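Side-chain contacts in putative glycoside hydrolase (Parabacteroides distasonis ATCC 8503, PDB 3GYC), which is a putative glycoside hydrolase of a cellulase-like TIM-barrel family and probably cleaves glycosidic bonds in carbohydrates, its natural substrate being unassigned: residues Y210-G215 against S226-Y231; L158-P163 against E232-M237; R298-T303 against E384-L389. All coordinates share one frame; numbering follows the deposited sequence.

Contact 1. Residues Y210-G215 against S226-Y231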
loop_
_atom_site.group_PDB
_atom_site.type_symbol
_atom_site.label_atom_id
_atom_site.label_comp_id
_atom_site.label_asym_id
_atom_site.label_seq_id
_atom_site.Cartn_x
_atom_site.Cartn_y
_atom_site.Cartn_z
ATOM N N TYR A 210 7.075 -3.107 -7.944
ATOM C CA TYR A 210 6.350 -1.854 -8.071
ATOM C C TYR A 210 4.893 -2.262 -7.841
ATOM O O TYR A 210 4.477 -3.339 -8.310
ATOM C CB TYR A 210 6.472 -1.221 -9.433
ATOM C CG TYR A 210 7.753 -0.484 -9.770
ATOM C CD1 TYR A 210 8.943 -1.152 -9.962
ATOM C CD2 TYR A 210 7.736 0.892 -10.015
ATOM C CE1 TYR A 210 10.114 -0.471 -10.350
ATOM C CE2 TYR A 210 8.882 1.572 -10.392
ATOM C CZ TYR A 210 10.062 0.893 -10.566
ATOM O OH TYR A 210 11.188 1.571 -10.933
ATOM N N SER A 211 4.119 -1.451 -7.109
ATOM C CA SER A 211 2.728 -1.796 -6.806
ATOM C C SER A 211 1.766 -1.179 -7.820
ATOM O O SER A 211 1.986 -0.080 -8.313
ATOM C CB SER A 211 2.336 -1.391 -5.386
ATOM O OG SER A 211 2.430 -0.000 -5.153
ATOM N N PHE A 212 0.701 -1.921 -8.102
ATOM C CA PHE A 212 -0.272 -1.574 -9.100
ATOM C C PHE A 212 -1.739 -1.573 -8.618
ATOM O O PHE A 212 -2.095 -2.268 -7.660
ATOM C CB PHE A 212 -0.177 -2.572 -10.247
ATOM C CG PHE A 212 1.224 -2.794 -10.788
ATOM C CD1 PHE A 212 2.094 -1.743 -11.010
ATOM C CD2 PHE A 212 1.614 -4.070 -11.183
ATOM C CE1 PHE A 212 3.345 -1.957 -11.519
ATOM C CE2 PHE A 212 2.863 -4.296 -11.715
ATOM C CZ PHE A 212 3.733 -3.232 -11.884
ATOM N N ASP A 213 -2.574 -0.758 -9.281
ATOM C CA ASP A 213 -4.013 -0.739 -9.033
ATOM C C ASP A 213 -4.840 -1.034 -10.312
ATOM O O ASP A 213 -6.070 -1.100 -10.236
ATOM C CB ASP A 213 -4.467 0.591 -8.428
ATOM C CG ASP A 213 -4.188 1.796 -9.359
ATOM O OD1 ASP A 213 -3.463 1.652 -10.376
ATOM O OD2 ASP A 213 -4.699 2.900 -9.062
ATOM N N HIS A 214 -4.186 -1.219 -11.462
ATOM C CA HIS A 214 -4.898 -1.524 -12.705
ATOM C C HIS A 214 -5.754 -2.784 -12.510
ATOM O O HIS A 214 -5.256 -3.830 -12.044
ATOM C CB HIS A 214 -3.909 -1.729 -13.836
ATOM C CG HIS A 214 -4.540 -1.636 -15.178
ATOM N ND1 HIS A 214 -5.050 -2.731 -15.834
ATOM C CD2 HIS A 214 -4.777 -0.574 -15.974
ATOM C CE1 HIS A 214 -5.570 -2.346 -16.984
ATOM N NE2 HIS A 214 -5.413 -1.041 -17.094
ATOM N N GLY A 215 -7.028 -2.686 -12.876
ATOM C CA GLY A 215 -8.012 -3.747 -12.608
ATOM C C GLY A 215 -7.923 -5.042 -13.395
ATOM O O GLY A 215 -8.465 -6.084 -12.979
ATOM N N SER A 226 8.463 -10.984 -14.896
ATOM C CA SER A 226 9.120 -11.952 -14.049
ATOM C C SER A 226 10.109 -11.283 -13.110
ATOM O O SER A 226 10.437 -11.856 -12.086
ATOM C CB SER A 226 9.834 -13.022 -14.889
ATOM O OG SER A 226 10.860 -12.465 -15.696
ATOM N N PHE A 227 10.577 -10.085 -13.476
ATOM C CA PHE A 227 11.499 -9.275 -12.662
ATOM C C PHE A 227 10.884 -8.737 -11.356
ATOM O O PHE A 227 11.583 -8.089 -10.566
ATOM C CB PHE A 227 12.062 -8.095 -13.493
ATOM C CG PHE A 227 11.002 -7.235 -14.143
ATOM C CD1 PHE A 227 10.356 -6.251 -13.434
ATOM C CD2 PHE A 227 10.662 -7.420 -15.468
ATOM C CE1 PHE A 227 9.352 -5.461 -14.026
ATOM C CE2 PHE A 227 9.668 -6.640 -16.076
ATOM C CZ PHE A 227 9.018 -5.645 -15.346
ATOM N N LEU A 228 9.577 -8.932 -11.165
ATOM C CA LEU A 228 8.911 -8.566 -9.912
ATOM C C LEU A 228 9.001 -9.775 -8.983
ATOM O O LEU A 228 8.726 -10.896 -9.402
ATOM C CB LEU A 228 7.454 -8.228 -10.158
ATOM C CG LEU A 228 7.199 -7.042 -11.092
ATOM C CD1 LEU A 228 5.718 -6.908 -11.429
ATOM C CD2 LEU A 228 7.754 -5.763 -10.499
ATOM N N ASP A 229 9.412 -9.556 -7.743
ATOM C CA ASP A 229 9.568 -10.654 -6.757
ATOM C C ASP A 229 8.237 -11.018 -6.074
ATOM O O ASP A 229 8.107 -12.083 -5.463
ATOM C CB ASP A 229 10.602 -10.263 -5.693
ATOM C CG ASP A 229 12.041 -10.189 -6.238
ATOM O OD1 ASP A 229 12.360 -10.971 -7.190
ATOM O OD2 ASP A 229 12.891 -9.378 -5.709
ATOM N N LEU A 230 7.296 -10.075 -6.110
ATOM C CA LEU A 230 5.961 -10.215 -5.549
ATOM C C LEU A 230 5.022 -9.216 -6.220
ATOM O O LEU A 230 5.470 -8.302 -6.910
ATOM C CB LEU A 230 5.950 -9.966 -4.043
ATOM C CG LEU A 230 6.437 -8.632 -3.511
ATOM C CD1 LEU A 230 5.559 -8.067 -2.375
ATOM C CD2 LEU A 230 7.914 -8.705 -3.074
ATOM N N TYR A 231 3.724 -9.369 -6.019
ATOM C CA TYR A 231 2.796 -8.413 -6.552
ATOM C C TYR A 231 2.081 -7.791 -5.345
ATOM O O TYR A 231 1.641 -8.514 -4.426
ATOM C CB TYR A 231 1.733 -9.013 -7.516
ATOM C CG TYR A 231 2.203 -9.916 -8.622
ATOM C CD1 TYR A 231 3.466 -9.790 -9.196
ATOM C CD2 TYR A 231 1.336 -10.879 -9.158
ATOM C CE1 TYR A 231 3.869 -10.643 -10.220
ATOM C CE2 TYR A 231 1.723 -11.703 -10.197
ATOM C CZ TYR A 231 2.976 -11.568 -10.731
ATOM O OH TYR A 231 3.343 -12.403 -11.731
#
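Leu-228 packs against Tyr-210 and Phe-212 with a different methyl for each. CD2 lies 3.7 Å from the backbone atom N of Tyr-210. CD1 meets Phe-212 at ring atom CE2, 3.9 Å away, and comes at the ring obliquely. The two methyls touch neighbouring parts of the same segment. In Leu-228, CG stands opposite the carbonyl carbon (chi1 -61°), and this aims the forked end at the other segment. Phe-212 comes from the opposite direction, and its CE2 corner meets the methyl.

The Phe-212 ring also folds over its own chain. The carbonyl oxygen O of Tyr-210 sits 3.6 Å above the plane of that ring, over its centre. This carbonyl on one face and the oblique Leu-228 methyl together probably restrict how the ring can turn.

Tyr-210 joins through its backbone. Its phenol ring turns elsewhere, and OH bonds to Ser-195 OG. Tyr-210 N is buried by the contact and has no hydrogen-bond partner in the model. The Leu-228 methyl beside it cannot supply one. No hydrogen bond crosses between the two segments, so the contact is van der Waals packing alone.

The segments follow strand 208-209 and lead into strand 231-232, with the short helix 219-222 between them. These two strands are the fifth and sixth of the parallel barrel. Backbone hydrogen bonds from Phe-212 to Glu-232 and His-234 tie the loop after strand 208-209 to the end of strand 231-232 and the residues beyond it. Met-192 of helix 186-200 packs on the side chains of Tyr-210 and Phe-212, at the outer layer of the fold.

Contact 2. Residues L158-P163 against E232-M237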
loop_
_atom_site.group_PDB
_atom_site.type_symbol
_atom_site.label_atom_id
_atom_site.label_comp_id
_atom_site.label_asym_id
_atom_site.label_seq_id
_atom_site.Cartn_x
_atom_site.Cartn_y
_atom_site.Cartn_z
ATOM N N LEU A 158 9.111 0.315 -5.386
ATOM C CA LEU A 158 9.670 1.573 -5.902
ATOM C C LEU A 158 8.676 2.659 -6.170
ATOM O O LEU A 158 9.081 3.803 -6.358
ATOM C CB LEU A 158 10.580 1.346 -7.137
ATOM C CG LEU A 158 12.010 0.916 -6.779
ATOM C CD1 LEU A 158 12.023 -0.410 -6.081
ATOM C CD2 LEU A 158 12.916 0.850 -8.029
ATOM N N CYS A 159 7.387 2.332 -6.228
ATOM C CA CYS A 159 6.378 3.362 -6.398
ATOM C C CYS A 159 4.952 2.879 -6.224
ATOM O O CYS A 159 4.520 1.966 -6.938
ATOM C CB CYS A 159 6.481 3.953 -7.813
ATOM S SG CYS A 159 5.486 5.435 -7.936
ATOM N N ASN A 160 4.224 3.494 -5.279
ATOM C CA ASN A 160 2.805 3.249 -5.109
ATOM C C ASN A 160 2.039 3.434 -6.403
ATOM O O ASN A 160 2.151 4.482 -7.037
ATOM C CB ASN A 160 2.220 4.228 -4.104
ATOM C CG ASN A 160 0.710 4.114 -3.988
ATOM O OD1 ASN A 160 0.187 3.150 -3.392
ATOM N ND2 ASN A 160 -0.009 5.106 -4.541
ATOM N N GLU A 161 1.232 2.435 -6.775
ATOM C CA GLU A 161 0.312 2.543 -7.932
ATOM C C GLU A 161 0.959 3.047 -9.196
ATOM O O GLU A 161 0.473 3.957 -9.894
ATOM C CB GLU A 161 -0.921 3.355 -7.552
ATOM C CG GLU A 161 -1.670 2.616 -6.451
ATOM C CD GLU A 161 -2.866 3.337 -5.869
ATOM O OE1 GLU A 161 -2.974 4.583 -6.032
ATOM O OE2 GLU A 161 -3.674 2.625 -5.206
ATOM N N TRP A 162 2.080 2.408 -9.495
ATOM C CA TRP A 162 2.804 2.676 -10.727
ATOM C C TRP A 162 1.914 2.404 -11.951
ATOM O O TRP A 162 1.213 1.395 -11.996
ATOM C CB TRP A 162 4.036 1.784 -10.783
ATOM C CG TRP A 162 4.934 1.979 -12.011
ATOM C CD1 TRP A 162 4.941 1.240 -13.147
ATOM C CD2 TRP A 162 5.957 2.972 -12.173
ATOM N NE1 TRP A 162 5.899 1.710 -14.017
ATOM C CE2 TRP A 162 6.534 2.775 -13.442
ATOM C CE3 TRP A 162 6.434 4.015 -11.367
ATOM C CZ2 TRP A 162 7.569 3.573 -13.920
ATOM C CZ3 TRP A 162 7.449 4.813 -11.843
ATOM C CH2 TRP A 162 8.005 4.595 -13.118
ATOM N N PRO A 163 1.970 3.277 -12.974
ATOM C CA PRO A 163 2.781 4.481 -13.071
ATOM C C PRO A 163 1.939 5.754 -12.999
ATOM O O PRO A 163 2.163 6.668 -13.770
ATOM C CB PRO A 163 3.409 4.328 -14.458
ATOM C CG PRO A 163 2.323 3.744 -15.265
ATOM C CD PRO A 163 1.521 2.857 -14.314
ATOM N N GLU A 232 2.007 -6.460 -5.329
ATOM C CA GLU A 232 1.268 -5.725 -4.301
ATOM C C GLU A 232 0.132 -5.105 -5.099
ATOM O O GLU A 232 0.357 -4.150 -5.803
ATOM C CB GLU A 232 2.159 -4.698 -3.584
ATOM C CG GLU A 232 1.691 -4.333 -2.134
ATOM C CD GLU A 232 0.734 -3.150 -2.012
ATOM O OE1 GLU A 232 1.122 -2.028 -2.405
ATOM O OE2 GLU A 232 -0.378 -3.303 -1.452
ATOM N N HIS A 233 -1.073 -5.681 -5.031
ATOM C CA HIS A 233 -2.157 -5.244 -5.872
ATOM C C HIS A 233 -3.282 -4.673 -5.034
ATOM O O HIS A 233 -3.682 -5.255 -4.031
ATOM C CB HIS A 233 -2.660 -6.361 -6.781
ATOM C CG HIS A 233 -3.215 -5.831 -8.063
ATOM N ND1 HIS A 233 -2.422 -5.627 -9.171
ATOM C CD2 HIS A 233 -4.436 -5.337 -8.369
ATOM C CE1 HIS A 233 -3.152 -5.079 -10.127
ATOM N NE2 HIS A 233 -4.375 -4.885 -9.663
ATOM N N HIS A 234 -3.766 -3.501 -5.436
ATOM C CA HIS A 234 -4.806 -2.812 -4.686
ATOM C C HIS A 234 -6.162 -3.190 -5.271
ATOM O O HIS A 234 -6.347 -3.118 -6.477
ATOM C CB HIS A 234 -4.564 -1.301 -4.702
ATOM C CG HIS A 234 -3.209 -0.906 -4.184
ATOM N ND1 HIS A 234 -2.704 0.373 -4.312
ATOM C CD2 HIS A 234 -2.243 -1.633 -3.558
ATOM C CE1 HIS A 234 -1.516 0.433 -3.727
ATOM N NE2 HIS A 234 -1.195 -0.777 -3.296
ATOM N N ILE A 235 -7.080 -3.629 -4.407
ATOM C CA ILE A 235 -8.373 -4.181 -4.840
ATOM C C ILE A 235 -9.506 -3.652 -4.001
ATOM O O ILE A 235 -9.573 -3.916 -2.805
ATOM C CB ILE A 235 -8.405 -5.726 -4.710
ATOM C CG1 ILE A 235 -7.394 -6.368 -5.636
ATOM C CG2 ILE A 235 -9.792 -6.320 -5.076
ATOM C CD1 ILE A 235 -7.244 -7.892 -5.438
ATOM N N TRP A 236 -10.419 -2.938 -4.646
ATOM C CA TRP A 236 -11.621 -2.436 -3.985
ATOM C C TRP A 236 -12.885 -2.767 -4.771
ATOM O O TRP A 236 -12.906 -2.613 -5.982
ATOM C CB TRP A 236 -11.588 -0.943 -3.887
ATOM C CG TRP A 236 -10.503 -0.352 -3.020
ATOM C CD1 TRP A 236 -10.524 -0.190 -1.659
ATOM C CD2 TRP A 236 -9.323 0.234 -3.487
ATOM N NE1 TRP A 236 -9.395 0.466 -1.254
ATOM C CE2 TRP A 236 -8.619 0.714 -2.359
ATOM C CE3 TRP A 236 -8.762 0.390 -4.759
ATOM C CZ2 TRP A 236 -7.384 1.369 -2.470
ATOM C CZ3 TRP A 236 -7.511 1.037 -4.869
ATOM C CH2 TRP A 236 -6.850 1.512 -3.738
HETATM N N MSE A 237 -13.917 -3.194 -4.049
HETATM C CA MSE A 237 -15.259 -3.413 -4.586
HETATM C C MSE A 237 -15.772 -2.206 -5.373
HETATM O O MSE A 237 -16.409 -2.333 -6.453
HETATM C CB MSE A 237 -16.212 -3.632 -3.407
HETATM C CG MSE A 237 -17.720 -3.756 -3.785
HETATM SE SE MSE A 237 -18.725 -2.088 -4.193
HETATM C CE MSE A 237 -18.730 -1.161 -2.501
#
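Glu-161 and His-234 mark the closest backbone approach, with CA atoms 8.1 Å apart. Side chains must bridge the gap. Glu-161 has left-handed backbone angles (phi 50°), and a cis peptide follows between Trp-162 and Pro-163.

The Glu-161 chain is extended beyond CG and crosses the His-234 side chain at about a right angle. His-234 ND1 donates to Glu-161 OE2 over 2.6 Å, nearly straight at 163°. The oxygen lies in the ring plane and is met on its anti side. The same OE2 is 3.7 Å from Trp-236 CH2, at the edge of the indole. Asn-160 OD1 also lies at the imidazole edge, 3.2 Å from His-234 CE1, and bonds to Arg-55 NH2. Across the ring, His-234 NE2 donates to Glu-232 OE1 at 2.8 Å.

A phenylalanine in place of His-234 would probably leave Glu-161 OE2 and Glu-232 OE1 each without its N-H donor, and Glu-161 freer to turn.

Both ring nitrogens are used, which fixes the imidazole rotation and places Glu-161. An Asn-Glu pair just after the fourth barrel strand recalls the acid/base position of clan GH-A glycoside hydrolases. Its place in the fold is consistent with such a role, which remains an inference.

Contact 3. Residues R298-T303 against E384-L389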
loop_
_atom_site.group_PDB
_atom_site.type_symbol
_atom_site.label_atom_id
_atom_site.label_comp_id
_atom_site.label_asym_id
_atom_site.label_seq_id
_atom_site.Cartn_x
_atom_site.Cartn_y
_atom_site.Cartn_z
ATOM N N ARG A 298 3.494 -18.031 -10.239
ATOM C CA ARG A 298 4.234 -18.452 -9.061
ATOM C C ARG A 298 4.860 -17.253 -8.317
ATOM O O ARG A 298 6.050 -17.211 -8.040
ATOM C CB ARG A 298 5.263 -19.514 -9.453
ATOM C CG ARG A 298 4.620 -20.697 -10.172
ATOM C CD ARG A 298 5.628 -21.728 -10.598
ATOM N NE ARG A 298 6.317 -22.354 -9.474
ATOM C CZ ARG A 298 5.836 -23.381 -8.774
ATOM N NH1 ARG A 298 4.631 -23.866 -9.046
ATOM N NH2 ARG A 298 6.549 -23.894 -7.780
ATOM N N ARG A 299 4.018 -16.282 -7.966
ATOM C CA ARG A 299 4.456 -15.099 -7.241
ATOM C C ARG A 299 3.589 -14.862 -6.025
ATOM O O ARG A 299 2.370 -15.071 -6.089
ATOM C CB ARG A 299 4.403 -13.880 -8.165
ATOM C CG ARG A 299 5.459 -13.882 -9.234
ATOM C CD ARG A 299 6.841 -13.749 -8.621
ATOM N NE ARG A 299 7.895 -13.652 -9.625
ATOM C CZ ARG A 299 8.439 -14.687 -10.249
ATOM N NH1 ARG A 299 8.014 -15.927 -10.028
ATOM N NH2 ARG A 299 9.414 -14.477 -11.112
ATOM N N PRO A 300 4.198 -14.405 -4.918
ATOM C CA PRO A 300 3.406 -14.134 -3.728
ATOM C C PRO A 300 2.655 -12.829 -3.877
ATOM O O PRO A 300 3.067 -11.964 -4.636
ATOM C CB PRO A 300 4.426 -14.053 -2.602
ATOM C CG PRO A 300 5.739 -13.900 -3.230
ATOM C CD PRO A 300 5.647 -14.359 -4.656
ATOM N N LEU A 301 1.539 -12.719 -3.182
ATOM C CA LEU A 301 0.729 -11.529 -3.222
ATOM C C LEU A 301 0.690 -10.798 -1.904
ATOM O O LEU A 301 0.700 -11.404 -0.824
ATOM C CB LEU A 301 -0.710 -11.885 -3.604
ATOM C CG LEU A 301 -0.945 -12.311 -5.036
ATOM C CD1 LEU A 301 -2.427 -12.645 -5.255
ATOM C CD2 LEU A 301 -0.464 -11.222 -5.980
ATOM N N VAL A 302 0.656 -9.473 -2.002
ATOM C CA VAL A 302 0.412 -8.622 -0.854
ATOM C C VAL A 302 -0.670 -7.620 -1.286
ATOM O O VAL A 302 -0.658 -7.146 -2.407
ATOM C CB VAL A 302 1.695 -7.832 -0.347
ATOM C CG1 VAL A 302 1.301 -6.825 0.769
ATOM C CG2 VAL A 302 2.792 -8.782 0.152
ATOM N N THR A 303 -1.612 -7.299 -0.407
ATOM C CA THR A 303 -2.606 -6.264 -0.673
ATOM C C THR A 303 -2.673 -5.394 0.577
ATOM O O THR A 303 -2.903 -5.910 1.675
ATOM C CB THR A 303 -4.017 -6.837 -1.079
ATOM O OG1 THR A 303 -3.953 -7.451 -2.380
ATOM C CG2 THR A 303 -5.090 -5.706 -1.123
ATOM N N GLU A 384 12.425 -20.267 -5.656
ATOM C CA GLU A 384 13.484 -19.409 -5.146
ATOM C C GLU A 384 13.066 -17.931 -5.140
ATOM O O GLU A 384 13.449 -17.221 -4.241
ATOM C CB GLU A 384 14.799 -19.607 -5.937
ATOM C CG GLU A 384 15.483 -20.969 -5.668
ATOM N N VAL A 385 12.306 -17.456 -6.131
ATOM C CA VAL A 385 11.914 -16.052 -6.120
ATOM C C VAL A 385 11.052 -15.772 -4.864
ATOM O O VAL A 385 11.344 -14.838 -4.103
ATOM C CB VAL A 385 11.202 -15.570 -7.418
ATOM C CG1 VAL A 385 10.742 -14.098 -7.271
ATOM C CG2 VAL A 385 12.123 -15.757 -8.641
ATOM N N ALA A 386 10.027 -16.604 -4.645
ATOM C CA ALA A 386 9.141 -16.437 -3.501
ATOM C C ALA A 386 9.885 -16.595 -2.186
ATOM O O ALA A 386 9.528 -15.946 -1.200
ATOM C CB ALA A 386 7.963 -17.419 -3.568
ATOM N N ALA A 387 10.898 -17.469 -2.162
ATOM C CA ALA A 387 11.666 -17.706 -0.943
ATOM C C ALA A 387 12.319 -16.423 -0.447
ATOM O O ALA A 387 12.588 -16.322 0.734
ATOM C CB ALA A 387 12.717 -18.789 -1.128
ATOM N N LYS A 388 12.584 -15.454 -1.331
ATOM C CA LYS A 388 13.198 -14.186 -0.888
ATOM C C LYS A 388 12.306 -13.473 0.114
ATOM O O LYS A 388 12.798 -12.929 1.106
ATOM C CB LYS A 388 13.552 -13.256 -2.056
ATOM C CG LYS A 388 14.692 -13.789 -2.901
ATOM C CD LYS A 388 15.228 -12.786 -3.951
ATOM C CE LYS A 388 14.176 -12.442 -4.976
ATOM N NZ LYS A 388 14.752 -11.753 -6.229
ATOM N N LEU A 389 11.003 -13.442 -0.180
ATOM C CA LEU A 389 10.022 -12.838 0.734
ATOM C C LEU A 389 9.674 -13.771 1.892
ATOM O O LEU A 389 9.616 -13.336 3.036
ATOM C CB LEU A 389 8.763 -12.467 -0.002
ATOM C CG LEU A 389 7.648 -11.815 0.807
ATOM C CD1 LEU A 389 8.170 -10.623 1.650
ATOM C CD2 LEU A 389 6.549 -11.370 -0.135
#
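Arg-299 and Pro-300 meet Val-385 and Ala-386 just after helix 276-297 ends. Arg-298 closes that helix as the C-prime residue of a Schellman motif, with positive phi (56°). Arg-299 N bonds back to Ala-294 O, and Arg-298 N to Arg-295 O.

Arg-299 comes next. Its chain bends at chi2 (-66°), which turns the guanidinium back toward the carbonyl of Arg-298. NH1 donates to Arg-298 O at 3.1 Å, from above the carbonyl plane. NE and NH2 bond to Leu-228 O and Ser-226 O. These three carbonyls hold the flat group in place. Val-385 then rests over one of its faces, with CG1 3.7 Å from Arg-299 NE.

Pro-300 faces the helix with its ring. Its CD is 4.0 Å from Ala-386 CB. Its CG is 4.1 Å from Leu-389 CD2, and the two side chains slide past each other in opposite directions. Further on, Val-302 packs on Leu-230 and Val-341.

No hydrogen bond joins the two segments. The C-terminal helix 384-390 packs by its Val, Ala and Leu side chains against the entry to strand 301-303. It thereby covers the turn from helix 276-297 into strand 301-303, an alpha-to-beta connection at the N-terminal end of a TIM-barrel strand.

How the contacts relate
All three contacts are largely buried, but at different depths. Contact 2 is nearest the chain centre and is polar, at the C-terminal end of the barrel strands where TIM-barrel enzymes keep their active sites. Contact 1 is van der Waals packing between the loop leaving the fifth strand and the loop entering the sixth. Contact 3 is farthest out, mixes an arginine face with apolar packing, and has partly exposed members. Strand 231-232 is shared by contacts 1 and 2, and strand 301-303 of contact 3 pairs with it. Asp-229 of contact 1 forms a salt bridge to Lys-388 of contact 3. His-214 O of contact 1 lies 2.7 Å from His-233 NE2 of contact 2.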